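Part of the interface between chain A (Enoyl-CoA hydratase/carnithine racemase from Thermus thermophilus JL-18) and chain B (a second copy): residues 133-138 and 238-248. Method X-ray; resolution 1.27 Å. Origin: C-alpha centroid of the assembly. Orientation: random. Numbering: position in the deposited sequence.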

ATOM      1  N   VAL A 133       4.150 -12.266  18.079  1.00 10.79           N
ATOM      2  CA  VAL A 133       3.185 -13.387  18.109  1.00 11.40           C
ATOM      3  C   VAL A 133       3.764 -14.592  18.855  1.00 11.99           C
ATOM      4  O   VAL A 133       2.986 -15.395  19.388  1.00 12.80           O
ATOM      5  CB  VAL A 133       2.707 -13.760  16.698  1.00 12.21           C
ATOM      6  CG1 VAL A 133       3.759 -14.506  15.909  1.00 14.14           C
ATOM      7  CG2 VAL A 133       1.452 -14.540  16.702  1.00 13.83           C
ATOM      8  N   ARG A 134       5.103 -14.732  18.893  1.00 12.48           N
ATOM      9  CA  ARG A 134       5.721 -15.894  19.534  1.00 12.57           C
ATOM     10  C   ARG A 134       5.553 -15.854  21.035  1.00 12.58           C
ATOM     11  O   ARG A 134       5.616 -16.893  21.670  1.00 14.40           O
ATOM     12  CB  ARG A 134       7.193 -15.992  19.184  1.00 12.53           C
ATOM     13  CG  ARG A 134       7.486 -16.205  17.710  1.00 15.72           C
ATOM     14  CD  ARG A 134       8.946 -16.442  17.488  1.00 20.22           C
ATOM     15  NE  ARG A 134       9.309 -16.670  16.087  1.00 23.93           N
ATOM     16  CZ  ARG A 134      10.596 -16.631  15.643  1.00 31.23           C
ATOM     17  NH1 ARG A 134      11.580 -16.306  16.461  1.00 30.06           N
ATOM     18  NH2 ARG A 134      10.916 -16.911  14.399  1.00 32.83           N
ATOM     19  N   ILE A 135       5.243 -14.687  21.594  1.00 12.38           N
ATOM     20  CA  ILE A 135       4.893 -14.581  23.036  1.00 13.57           C
ATOM     21  C   ILE A 135       3.439 -14.147  23.238  1.00 11.83           C
ATOM     22  O   ILE A 135       3.037 -13.748  24.336  1.00 13.97           O
ATOM     23  CB  ILE A 135       5.899 -13.728  23.805  1.00 14.52           C
ATOM     24  CG1 ILE A 135       5.946 -12.276  23.345  1.00 14.23           C
ATOM     25  CG2 ILE A 135       7.279 -14.360  23.777  1.00 16.69           C
ATOM     26  CD1 ILE A 135       6.755 -11.335  24.241  1.00 17.92           C
ATOM     27  N   GLY A 136       2.607 -14.385  22.214  1.00 10.56           N
ATOM     28  CA  GLY A 136       1.161 -14.134  22.352  1.00 11.37           C
ATOM     29  C   GLY A 136       0.753 -12.666  22.350  1.00 10.43           C
ATOM     30  O   GLY A 136      -0.313 -12.351  22.846  1.00 11.12           O
ATOM     31  N   LEU A 137       1.583 -11.821  21.721  1.00 10.59           N
ATOM     32  CA  LEU A 137       1.297 -10.376  21.669  1.00 11.19           C
ATOM     33  C   LEU A 137       1.023  -9.936  20.242  1.00 10.77           C
ATOM     34  O   LEU A 137       1.250 -10.674  19.295  1.00 11.30           O
ATOM     35  CB  LEU A 137       2.482  -9.633  22.281  1.00 11.27           C
ATOM     36  CG  LEU A 137       2.715  -9.795  23.788  1.00 12.50           C
ATOM     37  CD1 LEU A 137       3.816  -8.841  24.245  1.00 14.09           C
ATOM     38  CD2 LEU A 137       1.451  -9.532  24.622  1.00 12.91           C
ATOM     39  N   VAL A 138       0.542  -8.715  20.144  1.00 11.33           N
ATOM     40  CA  VAL A 138       0.296  -8.052  18.842  1.00 11.00           C
ATOM     41  C   VAL A 138       1.447  -7.128  18.497  1.00 10.09           C
ATOM     42  O   VAL A 138       2.235  -6.748  19.381  1.00 11.26           O
ATOM     43  CB  VAL A 138      -1.025  -7.260  18.894  1.00 12.26           C
ATOM     44  CG1 VAL A 138      -2.194  -8.111  19.320  1.00 14.52           C
ATOM     45  CG2 VAL A 138      -0.920  -5.985  19.738  1.00 13.10           C
TER
ATOM     46  N   GLN B 238      -3.884 -15.758  29.196  1.00 15.50           N
ATOM     47  CA  GLN B 238      -3.090 -16.897  29.690  1.00 17.43           C
ATOM     48  C   GLN B 238      -1.982 -17.223  28.699  1.00 14.09           C
ATOM     49  O   GLN B 238      -0.858 -17.530  29.112  1.00 16.43           O
ATOM     50  CB  GLN B 238      -4.004 -18.097  29.876  1.00 21.33           C
ATOM     51  CG  GLN B 238      -5.100 -17.894  30.878  1.00 30.17           C
ATOM     52  CD  GLN B 238      -4.602 -17.855  32.304  1.00 53.51           C
ATOM     53  OE1 GLN B 238      -4.925 -16.934  33.054  1.00 65.99           O
ATOM     54  NE2 GLN B 238      -3.808 -18.847  32.700  1.00 54.87           N
ATOM     55  N   ASP B 239      -2.256 -17.069  27.408  1.00 13.85           N
ATOM     56  CA  ASP B 239      -1.235 -17.412  26.390  1.00 12.30           C
ATOM     57  C   ASP B 239      -0.021 -16.477  26.482  1.00 11.70           C
ATOM     58  O   ASP B 239       1.079 -16.949  26.247  1.00 12.93           O
ATOM     59  CB  ASP B 239      -1.865 -17.352  25.013  1.00 11.67           C
ATOM     60  CG  ASP B 239      -2.598 -18.606  24.618  1.00 12.99           C
ATOM     61  OD1 ASP B 239      -2.594 -19.597  25.400  1.00 13.81           O
ATOM     62  OD2 ASP B 239      -3.191 -18.614  23.531  1.00 13.40           O
ATOM     63  N   HIS B 240      -0.221 -15.203  26.802  1.00 12.00           N
ATOM     64  CA  HIS B 240       0.971 -14.353  26.932  1.00 12.46           C
ATOM     65  C   HIS B 240       1.843 -14.832  28.090  1.00 12.64           C
ATOM     66  O   HIS B 240       3.081 -14.858  27.955  1.00 13.90           O
ATOM     67  CB  HIS B 240       0.533 -12.897  27.082  1.00 12.03           C
ATOM     68  CG  HIS B 240       1.725 -12.044  27.393  1.00 13.72           C
ATOM     69  ND1 HIS B 240       2.835 -12.013  26.573  1.00 13.59           N
ATOM     70  CD2 HIS B 240       2.004 -11.209  28.434  1.00 14.24           C
ATOM     71  CE1 HIS B 240       3.734 -11.217  27.120  1.00 13.43           C
ATOM     72  NE2 HIS B 240       3.268 -10.682  28.220  1.00 14.75           N
ATOM     73  N   GLU B 241       1.241 -15.214  29.190  1.00 13.36           N
ATOM     74  CA  GLU B 241       2.001 -15.712  30.379  1.00 16.94           C
ATOM     75  C   GLU B 241       2.794 -16.956  30.001  1.00 14.46           C
ATOM     76  O   GLU B 241       4.032 -17.054  30.268  1.00 16.91           O
ATOM     77  CB  GLU B 241       1.037 -16.003  31.531  1.00 21.49           C
ATOM     78  CG  GLU B 241       1.661 -16.318  32.900  1.00 33.04           C
ATOM     79  CD  GLU B 241       0.807 -16.999  33.974  1.00 41.37           C
ATOM     80  OE1 GLU B 241      -0.383 -17.365  33.701  1.00 51.31           O
ATOM     81  OE2 GLU B 241       1.349 -17.220  35.093  1.00 59.76           O
ATOM     82  N   GLU B 242       2.153 -17.833  29.236  1.00 15.34           N
ATOM     83  CA  GLU B 242       2.806 -19.034  28.702  1.00 15.87           C
ATOM     84  C   GLU B 242       3.920 -18.675  27.742  1.00 15.80           C
ATOM     85  O   GLU B 242       4.997 -19.327  27.783  1.00 15.27           O
ATOM     86  CB  GLU B 242       1.771 -19.997  28.131  1.00 17.80           C
ATOM     87  CG  GLU B 242       2.369 -21.126  27.308  1.00 16.80           C
ATOM     88  CD  GLU B 242       3.178 -22.176  28.023  1.00 23.36           C
ATOM     89  OE1 GLU B 242       3.776 -23.048  27.277  1.00 24.60           O
ATOM     90  OE2 GLU B 242       3.222 -22.127  29.282  1.00 24.66           O
ATOM     91  N   GLY B 243       3.657 -17.741  26.846  1.00 13.66           N
ATOM     92  CA  GLY B 243       4.660 -17.342  25.860  1.00 14.38           C
ATOM     93  C   GLY B 243       5.929 -16.822  26.531  1.00 14.29           C
ATOM     94  O   GLY B 243       7.039 -17.159  26.059  1.00 15.88           O
ATOM     95  N   VAL B 244       5.781 -16.042  27.597  1.00 14.91           N
ATOM     96  CA  VAL B 244       6.962 -15.487  28.312  1.00 15.55           C
ATOM     97  C   VAL B 244       7.728 -16.636  28.975  1.00 16.59           C
ATOM     98  O   VAL B 244       9.010 -16.694  28.876  1.00 18.23           O
ATOM     99  CB  VAL B 244       6.525 -14.407  29.315  1.00 15.26           C
ATOM    100  CG1 VAL B 244       7.662 -14.016  30.209  1.00 19.61           C
ATOM    101  CG2 VAL B 244       5.964 -13.211  28.558  1.00 17.12           C
ATOM    102  N   ARG B 245       7.005 -17.536  29.621  1.00 16.98           N
ATOM    103  CA  ARG B 245       7.707 -18.654  30.273  1.00 16.98           C
ATOM    104  C   ARG B 245       8.446 -19.500  29.229  1.00 17.72           C
ATOM    105  O   ARG B 245       9.647 -19.874  29.471  1.00 17.92           O
ATOM    106  CB  ARG B 245       6.693 -19.498  31.031  1.00 21.32           C
ATOM    107  CG  ARG B 245       6.107 -18.886  32.299  1.00 25.11           C
ATOM    108  CD  ARG B 245       5.594 -19.985  33.209  1.00 31.64           C
ATOM    109  NE  ARG B 245       4.519 -20.638  32.474  1.00 49.54           N
ATOM    110  CZ  ARG B 245       3.257 -20.209  32.410  1.00 37.08           C
ATOM    111  NH1 ARG B 245       2.879 -19.135  33.089  1.00 40.24           N
ATOM    112  NH2 ARG B 245       2.380 -20.865  31.662  1.00 35.00           N
ATOM    113  N   ALA B 246       7.844 -19.774  28.086  1.00 17.38           N
ATOM    114  CA  ALA B 246       8.439 -20.650  27.061  1.00 16.32           C
ATOM    115  C   ALA B 246       9.687 -19.966  26.472  1.00 17.98           C
ATOM    116  O   ALA B 246      10.700 -20.629  26.266  1.00 19.72           O
ATOM    117  CB  ALA B 246       7.413 -20.963  26.008  1.00 17.96           C
ATOM    118  N   PHE B 247       9.659 -18.662  26.230  1.00 17.56           N
ATOM    119  CA  PHE B 247      10.849 -17.939  25.764  1.00 18.56           C
ATOM    120  C   PHE B 247      11.951 -17.971  26.804  1.00 20.36           C
ATOM    121  O   PHE B 247      13.148 -18.193  26.394  1.00 18.83           O
ATOM    122  CB  PHE B 247      10.502 -16.504  25.416  1.00 22.37           C
ATOM    123  CG  PHE B 247      11.733 -15.769  24.945  1.00 25.53           C
ATOM    124  CD1 PHE B 247      12.250 -16.005  23.674  1.00 27.69           C
ATOM    125  CD2 PHE B 247      12.364 -14.825  25.754  1.00 23.81           C
ATOM    126  CE1 PHE B 247      13.372 -15.322  23.231  1.00 33.81           C
ATOM    127  CE2 PHE B 247      13.475 -14.119  25.306  1.00 32.98           C
ATOM    128  CZ  PHE B 247      13.970 -14.370  24.040  1.00 46.41           C
ATOM    129  N   ARG B 248      11.615 -17.820  28.091  1.00 18.76           N
ATOM    130  CA  ARG B 248      12.671 -17.815  29.136  1.00 19.95           C
ATOM    131  C   ARG B 248      13.328 -19.184  29.159  1.00 18.46           C
ATOM    132  O   ARG B 248      14.580 -19.258  29.342  1.00 22.08           O
ATOM    133  CB  ARG B 248      12.062 -17.432  30.490  1.00 20.68           C
ATOM    134  CG  ARG B 248      11.777 -15.946  30.568  1.00 24.98           C
ATOM    135  CD  ARG B 248      10.986 -15.450  31.773  1.00 28.03           C
ATOM    136  NE  ARG B 248      11.109 -13.984  31.784  1.00 32.87           N
ATOM    137  CZ  ARG B 248      10.431 -13.190  32.575  1.00 37.13           C
ATOM    138  NH1 ARG B 248       9.498 -13.730  33.339  1.00 37.63           N
ATOM    139  NH2 ARG B 248      10.619 -11.861  32.524  1.00 43.38           N
TER
HETATM  140  O   HOH W   1       7.239 -18.237  23.506  1.00 20.79           O

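The chain B stretch is one continuous helix, and it meets a short turn of chain A through the side that carries His240(B), Gly243(B) and Phe247(B). Gln238(B), at the start, is out of reach. Asp239(B) adds little direct contact; both of its carboxylate oxygens are hydrogen-bonded elsewhere in the structure, but its backbone limits what can sit opposite. An ideal CB on Gly136(A) would lie 3.4 Å from Asp239(B) C and 3.3 Å from His240(B) N, a tight fit, and the positive phi of 74° at Gly136(A) favours glycine in any case.

His240(B) is the polar anchor. With chi1 in t and chi2 at 56°, its buried ring is placed so that ND1 donates a nearly straight hydrogen bond to Ile135(A) O, 2.8 Å away with an angle of 168° at the hydrogen. The same carbonyl oxygen also receives a CA-H...O contact, with His240(B) CA 3.4 Å from Ile135(A) O. While the ring edge serves the carbonyl, one face is covered by Leu137(A), whose CD2 lies 3.7 Å from the ring centroid in a CH-pi contact. Leu137(A), in the m,t rotamer, starts sideways but brings its end nearer. Since NE2 is hydrogen-bonded elsewhere in the structure, both ring nitrogens are satisfied despite burial; a flat ring with two nitrogens at its edge and a pi face that can take a methyl suits this place.

Glu241(B) and Glu242(B) do not touch the turn. They form salt bridges with Arg245(B) along the helix: Glu242(B) OE2 is 2.8 Å from Arg245(B) NH2, and Glu241(B) OE2 is 3.2 Å from Arg245(B) NH1.

Gly243(B) permits the close approach. Its CA comes within 4.0 Å of Ile135(A) CA, and an ideal CB here would clash, at 2.7 Å from Ile135(A) CA. Its carbonyl is also used: one water donates to both Gly243(B) O and Arg134(A) O, at 2.8 Å each, bridging the two backbones, while Gly243(B) O still accepts the helical hydrogen bond from Phe247(B) N at 3.0 Å.

Val244(B) makes a lesser contact. One turn beyond the glycine, Phe247(B) points its CA-to-CB bond toward chain A, and its CB lies 4.2 Å from Ile135(A) CG2, an apolar contact at an exposed position. Ile135(A) gives up 88 Å² to the helix, the most of any residue here, out of 282 Å² summed over both sides. The rule is economical: glycines on both sides let the backbones close in, one histidine reads a carbonyl, Leu137(A) covers one face of that histidine, and Ile135(A) packs along the helix toward Phe247(B).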